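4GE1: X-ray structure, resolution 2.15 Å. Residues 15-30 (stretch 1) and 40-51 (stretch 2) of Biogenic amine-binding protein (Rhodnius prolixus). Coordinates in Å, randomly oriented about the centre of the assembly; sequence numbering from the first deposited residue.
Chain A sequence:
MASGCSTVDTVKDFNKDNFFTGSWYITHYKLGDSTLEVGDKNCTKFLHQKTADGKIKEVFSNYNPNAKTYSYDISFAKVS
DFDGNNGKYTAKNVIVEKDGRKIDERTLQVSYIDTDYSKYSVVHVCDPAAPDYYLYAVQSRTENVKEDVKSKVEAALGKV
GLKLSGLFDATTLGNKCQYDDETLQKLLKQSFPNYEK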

# COMPACT_ATOMS: atom_id res chain seq x y z
N ASN A 15 -13.18 -9.62 2.01
CA ASN A 15 -12.95 -10.36 3.25
C ASN A 15 -11.80 -9.75 4.05
O ASN A 15 -10.63 -10.06 3.82
N LYS A 16 -12.15 -8.87 4.97
CA LYS A 16 -11.16 -8.13 5.74
C LYS A 16 -10.25 -9.06 6.54
O LYS A 16 -9.04 -8.88 6.57
N ASP A 17 -10.86 -10.04 7.20
CA ASP A 17 -10.11 -10.98 8.02
C ASP A 17 -8.98 -11.64 7.25
O ASP A 17 -7.87 -11.79 7.77
N ASN A 18 -9.26 -12.05 6.01
CA ASN A 18 -8.28 -12.74 5.17
C ASN A 18 -7.29 -11.79 4.49
O ASN A 18 -6.27 -12.23 3.96
N PHE A 19 -7.61 -10.50 4.48
CA PHE A 19 -6.74 -9.56 3.79
C PHE A 19 -5.77 -8.87 4.74
O PHE A 19 -4.56 -8.84 4.50
N PHE A 20 -6.31 -8.31 5.82
CA PHE A 20 -5.49 -7.56 6.76
C PHE A 20 -4.78 -8.47 7.78
O PHE A 20 -5.02 -8.39 8.99
N THR A 21 -3.92 -9.33 7.26
CA THR A 21 -3.06 -10.15 8.11
C THR A 21 -1.77 -10.43 7.36
O THR A 21 -1.76 -10.48 6.13
N GLY A 22 -0.68 -10.61 8.09
CA GLY A 22 0.61 -10.82 7.47
C GLY A 22 1.10 -9.56 6.79
O GLY A 22 0.83 -8.45 7.26
N SER A 23 1.80 -9.72 5.67
CA SER A 23 2.46 -8.60 5.02
C SER A 23 2.37 -8.64 3.49
O SER A 23 1.98 -9.66 2.90
N TRP A 24 2.75 -7.53 2.86
CA TRP A 24 2.71 -7.36 1.41
C TRP A 24 3.99 -6.70 0.89
O TRP A 24 4.56 -5.84 1.55
N TYR A 25 4.42 -7.10 -0.30
CA TYR A 25 5.51 -6.42 -0.98
C TYR A 25 4.94 -5.66 -2.18
O TYR A 25 4.11 -6.20 -2.92
N ILE A 26 5.37 -4.42 -2.35
CA ILE A 26 4.97 -3.63 -3.51
C ILE A 26 5.95 -3.89 -4.65
O ILE A 26 7.10 -3.46 -4.60
N THR A 27 5.49 -4.62 -5.66
CA THR A 27 6.38 -5.10 -6.71
C THR A 27 6.44 -4.16 -7.92
O THR A 27 7.49 -4.02 -8.54
N HIS A 28 5.32 -3.54 -8.25
CA HIS A 28 5.22 -2.68 -9.43
C HIS A 28 4.31 -1.52 -9.08
O HIS A 28 3.37 -1.68 -8.29
N TYR A 29 4.55 -0.36 -9.68
CA TYR A 29 3.69 0.78 -9.41
C TYR A 29 3.91 2.00 -10.29
O TYR A 29 5.02 2.27 -10.76
N LYS A 30 2.82 2.73 -10.51
CA LYS A 30 2.88 4.03 -11.16
C LYS A 30 2.50 5.09 -10.14
O LYS A 30 1.42 5.05 -9.56
N ASP A 40 11.97 8.42 -6.03
CA ASP A 40 10.70 7.73 -5.82
C ASP A 40 10.73 6.30 -6.33
O ASP A 40 9.68 5.69 -6.55
N LYS A 41 11.93 5.77 -6.53
CA LYS A 41 12.08 4.35 -6.85
C LYS A 41 12.46 3.59 -5.57
O LYS A 41 13.62 3.59 -5.16
N ASN A 42 11.46 2.96 -4.95
CA ASN A 42 11.64 2.32 -3.64
C ASN A 42 11.23 0.84 -3.54
O ASN A 42 10.48 0.33 -4.38
N CYS A 43 11.74 0.18 -2.50
CA CYS A 43 11.34 -1.17 -2.12
C CYS A 43 10.44 -1.02 -0.90
O CYS A 43 10.90 -0.60 0.17
N THR A 44 9.17 -1.34 -1.06
CA THR A 44 8.24 -1.19 0.05
C THR A 44 7.68 -2.53 0.52
O THR A 44 7.26 -3.37 -0.28
N LYS A 45 7.73 -2.74 1.82
CA LYS A 45 7.06 -3.88 2.44
C LYS A 45 6.17 -3.30 3.51
O LYS A 45 6.54 -2.33 4.18
N PHE A 46 4.97 -3.85 3.66
CA PHE A 46 4.14 -3.41 4.77
C PHE A 46 3.51 -4.54 5.57
O PHE A 46 3.32 -5.65 5.07
N LEU A 47 3.24 -4.24 6.83
CA LEU A 47 2.71 -5.21 7.77
C LEU A 47 1.39 -4.68 8.30
O LEU A 47 1.29 -3.53 8.70
N HIS A 48 0.36 -5.51 8.32
CA HIS A 48 -0.90 -4.99 8.83
C HIS A 48 -1.77 -5.97 9.61
O HIS A 48 -1.59 -7.18 9.56
N GLN A 49 -2.71 -5.41 10.37
CA GLN A 49 -3.57 -6.21 11.22
C GLN A 49 -4.93 -5.57 11.39
O GLN A 49 -5.08 -4.35 11.26
N LYS A 50 -5.92 -6.40 11.68
CA LYS A 50 -7.23 -5.97 12.11
C LYS A 50 -7.48 -6.60 13.48
O LYS A 50 -7.47 -7.83 13.62
N THR A 51 -7.68 -5.77 14.51
CA THR A 51 -7.95 -6.30 15.84
C THR A 51 -9.45 -6.33 16.16
O THR A 51 -10.26 -5.76 15.42

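Two antiparallel strands, one running to Lys 30 and the other spanning 43-50, pair through a short run of backbone hydrogen bonds, with an aromatic cluster around His 48, and polar contacts from Tyr 25 and Tyr 29 elsewhere along the pair. Their N-to-C directions differ by 159°, and the Trp 24–Phe 46 pair is bonded both ways: Trp 24 N to Phe 46 O at 3.0 Å, Phe 46 N to Trp 24 O at 2.9 Å. Trp 24 (chi1 m) and Phe 46 (chi1 p) share a sheet face, where Trp 24 CB lies 3.8 Å from the Phe 46 ring centroid, over its face. Ile 26 (m, t) reaches the edge of that ring, CG1 to Phe 46 CE2 4.0 Å. His 48 (p) receives the edge of Phe 20 (m) on its face, planes at 69°, while its NE2 donates weakly to Phe 19 O (3.1 Å, 123°). On the sheet face of Ser 23 and Leu 47, Lys 45 is extended, all four chi angles t, and its NZ donates to Tyr 25 OH at 2.9 Å. Further along, Tyr 29 (p) points toward stretch 2: its OH donates to Asp 40 O (2.7 Å) and accepts from Asn 42 N (2.9 Å). The O of water 3 lies 2.7 Å from Ile 26 O, to which it donates, and also bonds Asn 42 O and Thr 44 N; another links Gly 22 N with His 48 O.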

# COMPACT_ATOMS: atom_id res chain seq x y z
CB ASN A 15 -12.66 -11.84 2.96
CG ASN A 15 -12.69 -12.70 4.21
OD1 ASN A 15 -12.20 -12.30 5.27
ND2 ASN A 15 -13.29 -13.88 4.11
CB LYS A 16 -11.85 -7.13 6.67
CG LYS A 16 -12.76 -6.15 5.94
CD LYS A 16 -13.24 -5.05 6.88
CE LYS A 16 -14.43 -4.32 6.30
NZ LYS A 16 -15.57 -5.25 6.05
CB ASP A 17 -11.05 -12.05 8.59
CG ASP A 17 -12.06 -11.48 9.57
OD1 ASP A 17 -11.69 -10.58 10.35
OD2 ASP A 17 -13.22 -11.94 9.56
CB ASN A 18 -8.97 -13.57 4.10
CG ASN A 18 -9.71 -14.77 4.66
OD1 ASN A 18 -9.39 -15.26 5.75
ND2 ASN A 18 -10.69 -15.26 3.91
CB PHE A 19 -7.55 -8.53 3.01
CG PHE A 19 -6.72 -7.66 2.09
CD1 PHE A 19 -6.22 -6.45 2.53
CD2 PHE A 19 -6.42 -8.08 0.80
CE1 PHE A 19 -5.44 -5.65 1.69
CE2 PHE A 19 -5.65 -7.29 -0.04
CZ PHE A 19 -5.16 -6.08 0.40
CB PHE A 20 -6.33 -6.50 7.47
CG PHE A 20 -6.87 -5.45 6.55
CD1 PHE A 20 -8.22 -5.41 6.24
CD2 PHE A 20 -6.03 -4.51 5.98
CE1 PHE A 20 -8.73 -4.44 5.39
CE2 PHE A 20 -6.52 -3.53 5.13
CZ PHE A 20 -7.88 -3.50 4.83
CB THR A 21 -3.73 -11.47 8.49
OG1 THR A 21 -2.83 -12.24 9.29
CG2 THR A 21 -4.09 -12.27 7.25
CB SER A 23 3.93 -8.55 5.43
OG SER A 23 4.58 -9.74 5.04
CB TRP A 24 1.54 -6.46 1.01
CG TRP A 24 0.16 -7.06 1.20
CD1 TRP A 24 -0.69 -6.86 2.25
CD2 TRP A 24 -0.53 -7.93 0.29
NE1 TRP A 24 -1.87 -7.56 2.05
CE2 TRP A 24 -1.79 -8.22 0.85
CE3 TRP A 24 -0.20 -8.49 -0.95
CZ2 TRP A 24 -2.71 -9.05 0.23
CZ3 TRP A 24 -1.12 -9.30 -1.57
CH2 TRP A 24 -2.36 -9.58 -0.98
CB TYR A 25 6.55 -7.42 -1.47
CG TYR A 25 7.27 -8.16 -0.37
CD1 TYR A 25 6.80 -9.37 0.11
CD2 TYR A 25 8.43 -7.63 0.20
CE1 TYR A 25 7.45 -10.05 1.13
CE2 TYR A 25 9.09 -8.31 1.22
CZ TYR A 25 8.59 -9.51 1.68
OH TYR A 25 9.25 -10.19 2.68
CB ILE A 26 4.88 -2.14 -3.18
CG1 ILE A 26 3.98 -1.94 -1.96
CG2 ILE A 26 4.34 -1.36 -4.38
CD1 ILE A 26 3.52 -0.53 -1.75
CB THR A 27 5.97 -6.51 -7.17
OG1 THR A 27 4.58 -6.51 -7.54
CG2 THR A 27 6.19 -7.50 -6.04
CB HIS A 28 4.59 -3.42 -10.60
CG HIS A 28 5.32 -4.65 -11.02
ND1 HIS A 28 5.33 -5.80 -10.27
CD2 HIS A 28 6.05 -4.92 -12.13
CE1 HIS A 28 6.04 -6.73 -10.89
NE2 HIS A 28 6.50 -6.21 -12.02
CB TYR A 29 3.79 1.20 -7.94
CG TYR A 29 5.13 1.73 -7.51
CD1 TYR A 29 5.45 3.07 -7.67
CD2 TYR A 29 6.07 0.90 -6.91
CE1 TYR A 29 6.68 3.57 -7.24
CE2 TYR A 29 7.29 1.39 -6.48
CZ TYR A 29 7.60 2.72 -6.64
OH TYR A 29 8.84 3.18 -6.21
CB LYS A 30 1.93 4.11 -12.34
CG LYS A 30 1.81 5.53 -12.92
CD LYS A 30 0.94 5.55 -14.16
CE LYS A 30 0.85 6.95 -14.75
NZ LYS A 30 -0.30 7.05 -15.69
CB ASP A 40 9.55 8.49 -6.47
CG ASP A 40 9.35 9.86 -5.87
OD1 ASP A 40 9.30 9.97 -4.63
OD2 ASP A 40 9.26 10.84 -6.65
CB LYS A 41 13.12 4.16 -7.96
CG LYS A 41 12.63 4.72 -9.30
CD LYS A 41 13.59 4.49 -10.45
CE LYS A 41 13.00 5.07 -11.73
NZ LYS A 41 13.87 4.89 -12.91
CB ASN A 42 10.86 3.07 -2.55
CG ASN A 42 11.21 4.55 -2.48
OD1 ASN A 42 12.33 4.92 -2.15
ND2 ASN A 42 10.22 5.39 -2.74
CB CYS A 43 12.55 -2.01 -1.73
SG CYS A 43 13.85 -2.07 -3.00
CB THR A 44 7.09 -0.22 -0.28
OG1 THR A 44 7.59 1.12 -0.39
CG2 THR A 44 6.04 -0.27 0.84
CB LYS A 45 8.08 -4.84 3.05
CG LYS A 45 7.47 -5.97 3.87
CD LYS A 45 8.54 -6.95 4.35
CE LYS A 45 7.91 -8.15 5.06
NZ LYS A 45 8.93 -9.20 5.40
CB PHE A 46 3.15 -2.29 4.39
CG PHE A 46 2.12 -2.66 3.34
CD1 PHE A 46 0.80 -2.90 3.70
CD2 PHE A 46 2.45 -2.67 2.00
CE1 PHE A 46 -0.17 -3.19 2.74
CE2 PHE A 46 1.49 -2.96 1.02
CZ PHE A 46 0.17 -3.23 1.40
CB LEU A 47 3.70 -5.38 8.93
CG LEU A 47 3.60 -6.60 9.83
CD1 LEU A 47 3.95 -7.84 9.03
CD2 LEU A 47 4.53 -6.46 11.03
CB HIS A 48 -1.69 -4.25 7.73
CG HIS A 48 -2.04 -5.08 6.53
ND1 HIS A 48 -2.52 -4.53 5.36
CD2 HIS A 48 -1.98 -6.42 6.33
CE1 HIS A 48 -2.74 -5.50 4.49
NE2 HIS A 48 -2.42 -6.65 5.05
CB GLN A 49 -2.94 -6.39 12.60
CG GLN A 49 -2.45 -5.07 13.18
CD GLN A 49 -2.25 -5.09 14.68
OE1 GLN A 49 -1.71 -6.05 15.26
NE2 GLN A 49 -2.68 -4.01 15.34
CB LYS A 50 -8.30 -6.46 11.12
CG LYS A 50 -9.73 -6.10 11.52
CD LYS A 50 -10.77 -6.72 10.59
CE LYS A 50 -11.48 -7.92 11.24
NZ LYS A 50 -12.32 -7.54 12.42
CB THR A 51 -7.17 -5.55 16.94
OG1 THR A 51 -7.37 -4.14 16.81
CG2 THR A 51 -5.67 -5.87 16.86
O HOH W 1 -4.86 -9.38 11.89
O HOH W 2 -0.64 -9.38 11.08
O HOH W 3 8.05 -1.04 -3.85